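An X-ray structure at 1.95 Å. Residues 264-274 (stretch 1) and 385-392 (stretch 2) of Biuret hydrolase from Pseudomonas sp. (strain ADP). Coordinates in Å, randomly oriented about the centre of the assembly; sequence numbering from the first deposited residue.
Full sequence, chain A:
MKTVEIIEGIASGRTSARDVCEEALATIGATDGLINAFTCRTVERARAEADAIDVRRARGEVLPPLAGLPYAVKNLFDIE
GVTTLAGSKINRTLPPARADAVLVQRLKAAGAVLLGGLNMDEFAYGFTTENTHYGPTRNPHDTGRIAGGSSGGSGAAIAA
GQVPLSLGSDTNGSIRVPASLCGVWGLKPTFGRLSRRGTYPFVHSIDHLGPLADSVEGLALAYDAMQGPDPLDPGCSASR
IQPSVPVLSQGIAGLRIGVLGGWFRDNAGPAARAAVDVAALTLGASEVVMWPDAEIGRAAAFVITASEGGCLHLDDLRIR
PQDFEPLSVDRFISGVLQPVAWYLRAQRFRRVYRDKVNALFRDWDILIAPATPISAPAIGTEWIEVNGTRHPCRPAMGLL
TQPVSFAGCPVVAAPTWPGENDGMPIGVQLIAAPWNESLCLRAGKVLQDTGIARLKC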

ATOM      1  N   PHE A 264     -25.662   8.946   8.395  1.00 14.14           N
ATOM      2  CA  PHE A 264     -25.422  10.289   8.885  1.00 14.96           C
ATOM      3  C   PHE A 264     -26.654  10.969   9.541  1.00 16.68           C
ATOM      4  O   PHE A 264     -26.511  12.042  10.190  1.00 15.70           O
ATOM      5  N   ARG A 265     -27.819  10.347   9.397  1.00 17.44           N
ATOM      6  CA  ARG A 265     -29.007  10.723  10.188  1.00 19.71           C
ATOM      7  C   ARG A 265     -29.234   9.817  11.385  1.00 18.95           C
ATOM      8  O   ARG A 265     -29.502  10.302  12.527  1.00 18.66           O
ATOM      9  N   ASP A 266     -29.125   8.512  11.154  1.00 19.36           N
ATOM     10  CA  ASP A 266     -29.281   7.485  12.196  1.00 20.72           C
ATOM     11  C   ASP A 266     -28.302   7.667  13.370  1.00 20.21           C
ATOM     12  O   ASP A 266     -28.639   7.298  14.505  1.00 19.26           O
ATOM     13  N   ASN A 267     -27.075   8.160  13.099  1.00 17.91           N
ATOM     14  CA  ASN A 267     -26.094   8.367  14.146  1.00 17.79           C
ATOM     15  C   ASN A 267     -25.985   9.847  14.600  1.00 16.86           C
ATOM     16  O   ASN A 267     -25.000  10.255  15.216  1.00 17.44           O
ATOM     17  N   ALA A 268     -27.016  10.630  14.366  1.00 15.61           N
ATOM     18  CA  ALA A 268     -27.046  12.021  14.749  1.00 15.70           C
ATOM     19  C   ALA A 268     -28.164  12.252  15.740  1.00 16.54           C
ATOM     20  O   ALA A 268     -29.328  11.920  15.462  1.00 17.64           O
ATOM     21  N   GLY A 269     -27.841  12.779  16.907  1.00 16.09           N
ATOM     22  CA  GLY A 269     -28.848  13.167  17.875  1.00 16.29           C
ATOM     23  C   GLY A 269     -29.645  14.393  17.435  1.00 17.82           C
ATOM     24  O   GLY A 269     -29.358  15.028  16.403  1.00 16.69           O
ATOM     25  N   PRO A 270     -30.648  14.787  18.240  1.00 21.54           N
ATOM     26  CA  PRO A 270     -31.547  15.898  17.820  1.00 19.81           C
ATOM     27  C   PRO A 270     -30.822  17.239  17.595  1.00 20.30           C
ATOM     28  O   PRO A 270     -31.126  17.946  16.630  1.00 21.28           O
ATOM     29  N   ALA A 271     -29.878  17.594  18.469  1.00 18.14           N
ATOM     30  CA  ALA A 271     -29.093  18.825  18.202  1.00 19.53           C
ATOM     31  C   ALA A 271     -28.230  18.784  16.924  1.00 19.43           C
ATOM     32  O   ALA A 271     -28.137  19.784  16.195  1.00 16.79           O
ATOM     33  N   ALA A 272     -27.604  17.630  16.677  1.00 18.13           N
ATOM     34  CA  ALA A 272     -26.804  17.424  15.436  1.00 18.68           C
ATOM     35  C   ALA A 272     -27.690  17.565  14.178  1.00 18.03           C
ATOM     36  O   ALA A 272     -27.349  18.291  13.233  1.00 15.34           O
ATOM     37  N   ARG A 273     -28.866  16.949  14.227  1.00 18.12           N
ATOM     38  CA  ARG A 273     -29.853  17.080  13.117  1.00 21.68           C
ATOM     39  C   ARG A 273     -30.317  18.526  12.890  1.00 18.49           C
ATOM     40  O   ARG A 273     -30.453  18.958  11.758  1.00 18.93           O
ATOM     41  N   ALA A 274     -30.514  19.278  13.965  1.00 19.31           N
ATOM     42  CA  ALA A 274     -30.948  20.686  13.846  1.00 19.17           C
ATOM     43  C   ALA A 274     -29.852  21.559  13.271  1.00 19.56           C
ATOM     44  O   ALA A 274     -30.104  22.481  12.521  1.00 17.88           O
ATOM     45  N   GLU A 385     -25.693   7.852  24.693  1.00 30.71           N
ATOM     46  CA  GLU A 385     -26.864   7.333  24.018  1.00 32.17           C
ATOM     47  C   GLU A 385     -27.142   8.217  22.802  1.00 28.90           C
ATOM     48  O   GLU A 385     -27.184   9.435  22.896  1.00 30.83           O
ATOM     49  N   VAL A 386     -27.292   7.579  21.655  1.00 28.03           N
ATOM     50  CA  VAL A 386     -27.595   8.272  20.395  1.00 26.65           C
ATOM     51  C   VAL A 386     -28.846   7.655  19.785  1.00 28.40           C
ATOM     52  O   VAL A 386     -28.796   6.483  19.304  1.00 26.92           O
ATOM     53  N   ASN A 387     -29.945   8.415  19.805  1.00 27.69           N
ATOM     54  CA  ASN A 387     -31.263   7.941  19.314  1.00 31.26           C
ATOM     55  C   ASN A 387     -31.600   6.534  19.833  1.00 33.05           C
ATOM     56  O   ASN A 387     -31.897   5.605  19.068  1.00 29.85           O
ATOM     57  N   GLY A 388     -31.479   6.391  21.153  1.00 33.21           N
ATOM     58  CA  GLY A 388     -31.773   5.151  21.826  1.00 37.05           C
ATOM     59  C   GLY A 388     -30.735   4.048  21.767  1.00 42.85           C
ATOM     60  O   GLY A 388     -30.945   3.012  22.401  1.00 48.00           O
ATOM     61  N   THR A 389     -29.613   4.231  21.038  1.00 37.08           N
ATOM     62  CA  THR A 389     -28.570   3.220  21.048  1.00 33.56           C
ATOM     63  C   THR A 389     -27.363   3.654  21.898  1.00 31.86           C
ATOM     64  O   THR A 389     -26.796   4.740  21.708  1.00 28.81           O
ATOM     65  N   ARG A 390     -26.982   2.764  22.815  1.00 27.14           N
ATOM     66  CA  ARG A 390     -25.812   2.990  23.657  1.00 27.72           C
ATOM     67  C   ARG A 390     -24.500   2.738  22.871  1.00 23.62           C
ATOM     68  O   ARG A 390     -24.344   1.738  22.184  1.00 21.93           O
ATOM     69  N   HIS A 391     -23.499   3.585  23.090  1.00 21.74           N
ATOM     70  CA  HIS A 391     -22.159   3.403  22.530  1.00 20.83           C
ATOM     71  C   HIS A 391     -21.137   3.725  23.614  1.00 19.63           C
ATOM     72  O   HIS A 391     -21.364   4.636  24.390  1.00 17.82           O
ATOM     73  N   PRO A 392     -19.965   3.072  23.587  1.00 19.63           N
ATOM     74  CA  PRO A 392     -18.828   3.612  24.342  1.00 18.75           C
ATOM     75  C   PRO A 392     -18.542   5.039  23.841  1.00 20.67           C
ATOM     76  O   PRO A 392     -18.472   5.299  22.624  1.00 17.51           O
TER

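Packing between residues 264-274 and 385-392 of biuret hydrolase, a small interface of 241 Å² in which one asparagine side chain makes both hydrogen bonds between the stretches. Stretch 1 leaves one helix after Asp 266, crosses a short linker and enters a second helix at Pro 270; stretch 2 is a hairpin whose type I' turn, Val 386 to Thr 389, sets its tip against that linker. The turn is closed by paired backbone hydrogen bonds, Val 386 N to Thr 389 O (2.9 Å) and Thr 389 N to Val 386 O (3.0 Å), and its two central residues both have positive phi. Of these, Gly 388 makes no contact with stretch 1, whereas Asn 387 points its CA-to-CB bond toward it and has the largest covered area of any residue here, 81 Å².

Asn 387 adopts chi1 -54° (m) with chi2 -46°, which brings ND2 within reach of two carbonyl oxygens, one from the last turn of the first helix and one from the linker. Its ND2 donates to Asp 266 O (3.1 Å, 153°) and to Ala 268 O (2.8 Å, 168°), so both amide hydrogens are used and stretch 1 is held here through its backbone rather than its side chains. The other end of the amide, Asn 387 OD1, accepts no hydrogen bond from stretch 1; it lies 3.8 Å from Gly 269 CA and 4.1 Å from Pro 270 CD, at the start of the second helix.

Arg 273 reaches back from that helix to the same group of carbonyls. Its CA-to-CB bond points toward stretch 2, and chi1 m (-66°) followed by t, t (168°, 177°) extends the chain along the linker. The guanidinium then binds Arg 265 O through Arg 273 NH2 (2.8 Å) and, weakly, through Arg 273 NE (3.3 Å); a second weak bond runs from Arg 273 NE to Ala 268 O (3.0 Å). Ala 268 O is therefore shared by Arg 273 and Asn 387. One face of the guanidinium is covered by Asn 387 CG, and the closest atoms of the two side chains, Arg 273 NH2 and Asn 387 ND2, are 3.6 Å apart without bonding.

Val 386 packs a methyl on the linker backbone. Its CA-to-CB bond points toward stretch 1, and with chi1 t (-172°) its CG1 rests 3.7 Å from Asn 267 O, 4.2 Å from Ala 268 N and 4.1 Å from Gly 269 N.

The CA-to-CB bond of Asn 267 points away from stretch 2, but chi1 m (-64°) and chi2 -77° bring the end of the side chain nearer. Its OD1 approaches His 391 NE2 to 4.4 Å, too far for a hydrogen bond, while its ND2 is hydrogen-bonded to a residue elsewhere in the structure. His 391 (chi1 -61°, m; chi2 -87°) has its CA-to-CB bond toward stretch 1, and its ring meets that oxygen obliquely. The CA-to-CB bonds of Asp 266 and Arg 265 point away from stretch 2; it is their carbonyl oxygens that approach Asn 387 ND2.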

ATOM      1  CB  PHE A 264     -24.860  11.145   7.778  1.00 14.39           C
ATOM      2  CG  PHE A 264     -23.519  10.701   7.310  1.00 14.09           C
ATOM      3  CD1 PHE A 264     -22.364  11.150   7.958  1.00 13.13           C
ATOM      4  CD2 PHE A 264     -23.389   9.786   6.272  1.00 13.92           C
ATOM      5  CE1 PHE A 264     -21.123  10.715   7.522  1.00 12.62           C
ATOM      6  CE2 PHE A 264     -22.140   9.349   5.845  1.00 11.80           C
ATOM      7  CZ  PHE A 264     -21.026   9.831   6.473  1.00 11.94           C
ATOM      8  CB  ARG A 265     -30.231  10.709   9.293  1.00 25.04           C
ATOM      9  CG  ARG A 265     -31.435  11.305  10.006  1.00 29.88           C
ATOM     10  CD  ARG A 265     -32.539  11.616   9.025  1.00 37.15           C
ATOM     11  NE  ARG A 265     -33.776  12.009   9.715  1.00 41.33           N
ATOM     12  CZ  ARG A 265     -33.986  13.217  10.254  1.00 45.57           C
ATOM     13  NH1 ARG A 265     -33.050  14.196  10.224  1.00 43.47           N
ATOM     14  NH2 ARG A 265     -35.168  13.466  10.804  1.00 47.24           N
ATOM     15  CB  ASP A 266     -28.971   6.095  11.647  1.00 23.07           C
ATOM     16  CG  ASP A 266     -29.953   5.617  10.545  1.00 29.43           C
ATOM     17  OD1 ASP A 266     -30.996   6.279  10.285  1.00 28.12           O
ATOM     18  OD2 ASP A 266     -29.580   4.598   9.861  1.00 31.48           O
ATOM     19  CB  ASN A 267     -24.756   7.802  13.711  1.00 18.93           C
ATOM     20  CG  ASN A 267     -24.810   6.303  13.509  1.00 21.24           C
ATOM     21  OD1 ASN A 267     -24.801   5.537  14.460  1.00 21.37           O
ATOM     22  ND2 ASN A 267     -24.899   5.873  12.265  1.00 20.75           N
ATOM     23  CB  ALA A 268     -27.277  12.876  13.519  1.00 15.42           C
ATOM     24  CB  PRO A 270     -32.500  16.033  19.017  1.00 22.99           C
ATOM     25  CG  PRO A 270     -32.515  14.673  19.634  1.00 23.66           C
ATOM     26  CD  PRO A 270     -31.092  14.149  19.498  1.00 23.05           C
ATOM     27  CB  ALA A 271     -28.217  19.180  19.382  1.00 18.82           C
ATOM     28  CB  ALA A 272     -26.128  16.051  15.480  1.00 19.23           C
ATOM     29  CB  ARG A 273     -31.058  16.174  13.338  1.00 22.96           C
ATOM     30  CG  ARG A 273     -30.760  14.707  13.290  1.00 24.84           C
ATOM     31  CD  ARG A 273     -31.959  13.925  13.825  1.00 27.50           C
ATOM     32  NE  ARG A 273     -31.677  12.517  13.715  1.00 30.58           N
ATOM     33  CZ  ARG A 273     -32.581  11.525  13.661  1.00 33.07           C
ATOM     34  NH1 ARG A 273     -33.877  11.751  13.850  1.00 35.20           N
ATOM     35  NH2 ARG A 273     -32.175  10.277  13.454  1.00 28.76           N
ATOM     36  CB  ALA A 274     -31.388  21.231  15.198  1.00 20.88           C
ATOM     37  CB  GLU A 385     -28.031   7.335  25.004  1.00 39.68           C
ATOM     38  CG  GLU A 385     -28.854   6.053  25.142  1.00 49.66           C
ATOM     39  CD  GLU A 385     -30.148   6.361  25.933  1.00 63.98           C
ATOM     40  OE1 GLU A 385     -30.169   6.160  27.173  1.00 72.61           O
ATOM     41  OE2 GLU A 385     -31.109   6.906  25.340  1.00 65.12           O
ATOM     42  CB  VAL A 386     -26.435   8.169  19.392  1.00 27.13           C
ATOM     43  CG1 VAL A 386     -26.748   9.074  18.204  1.00 28.64           C
ATOM     44  CG2 VAL A 386     -25.119   8.589  20.030  1.00 29.34           C
ATOM     45  CB  ASN A 387     -31.335   8.002  17.798  1.00 29.72           C
ATOM     46  CG  ASN A 387     -30.985   9.377  17.254  1.00 32.21           C
ATOM     47  OD1 ASN A 387     -31.452  10.456  17.731  1.00 34.14           O
ATOM     48  ND2 ASN A 387     -30.134   9.370  16.253  1.00 32.57           N
ATOM     49  CB  THR A 389     -28.107   2.814  19.649  1.00 34.82           C
ATOM     50  OG1 THR A 389     -29.245   2.564  18.841  1.00 41.51           O
ATOM     51  CG2 THR A 389     -27.232   1.545  19.744  1.00 34.97           C
ATOM     52  CB  ARG A 390     -25.857   2.088  24.902  1.00 29.94           C
ATOM     53  CG  ARG A 390     -25.129   2.690  26.099  1.00 35.84           C
ATOM     54  CD  ARG A 390     -24.968   1.736  27.275  1.00 40.41           C
ATOM     55  NE  ARG A 390     -24.132   0.599  26.893  1.00 44.90           N
ATOM     56  CZ  ARG A 390     -23.634  -0.316  27.732  1.00 46.48           C
ATOM     57  NH1 ARG A 390     -23.850  -0.244  29.055  1.00 45.73           N
ATOM     58  NH2 ARG A 390     -22.892  -1.311  27.235  1.00 38.50           N
ATOM     59  CB  HIS A 391     -21.923   4.378  21.383  1.00 20.52           C
ATOM     60  CG  HIS A 391     -22.843   4.229  20.233  1.00 21.86           C
ATOM     61  ND1 HIS A 391     -22.601   3.363  19.194  1.00 22.91           N
ATOM     62  CD2 HIS A 391     -23.991   4.872  19.927  1.00 24.54           C
ATOM     63  CE1 HIS A 391     -23.567   3.478  18.302  1.00 24.54           C
ATOM     64  NE2 HIS A 391     -24.427   4.380  18.728  1.00 22.39           N
ATOM     65  CB  PRO A 392     -17.686   2.618  24.077  1.00 19.52           C
ATOM     66  CG  PRO A 392     -18.060   1.872  22.813  1.00 20.16           C
ATOM     67  CD  PRO A 392     -19.598   1.926  22.719  1.00 20.72           C
TER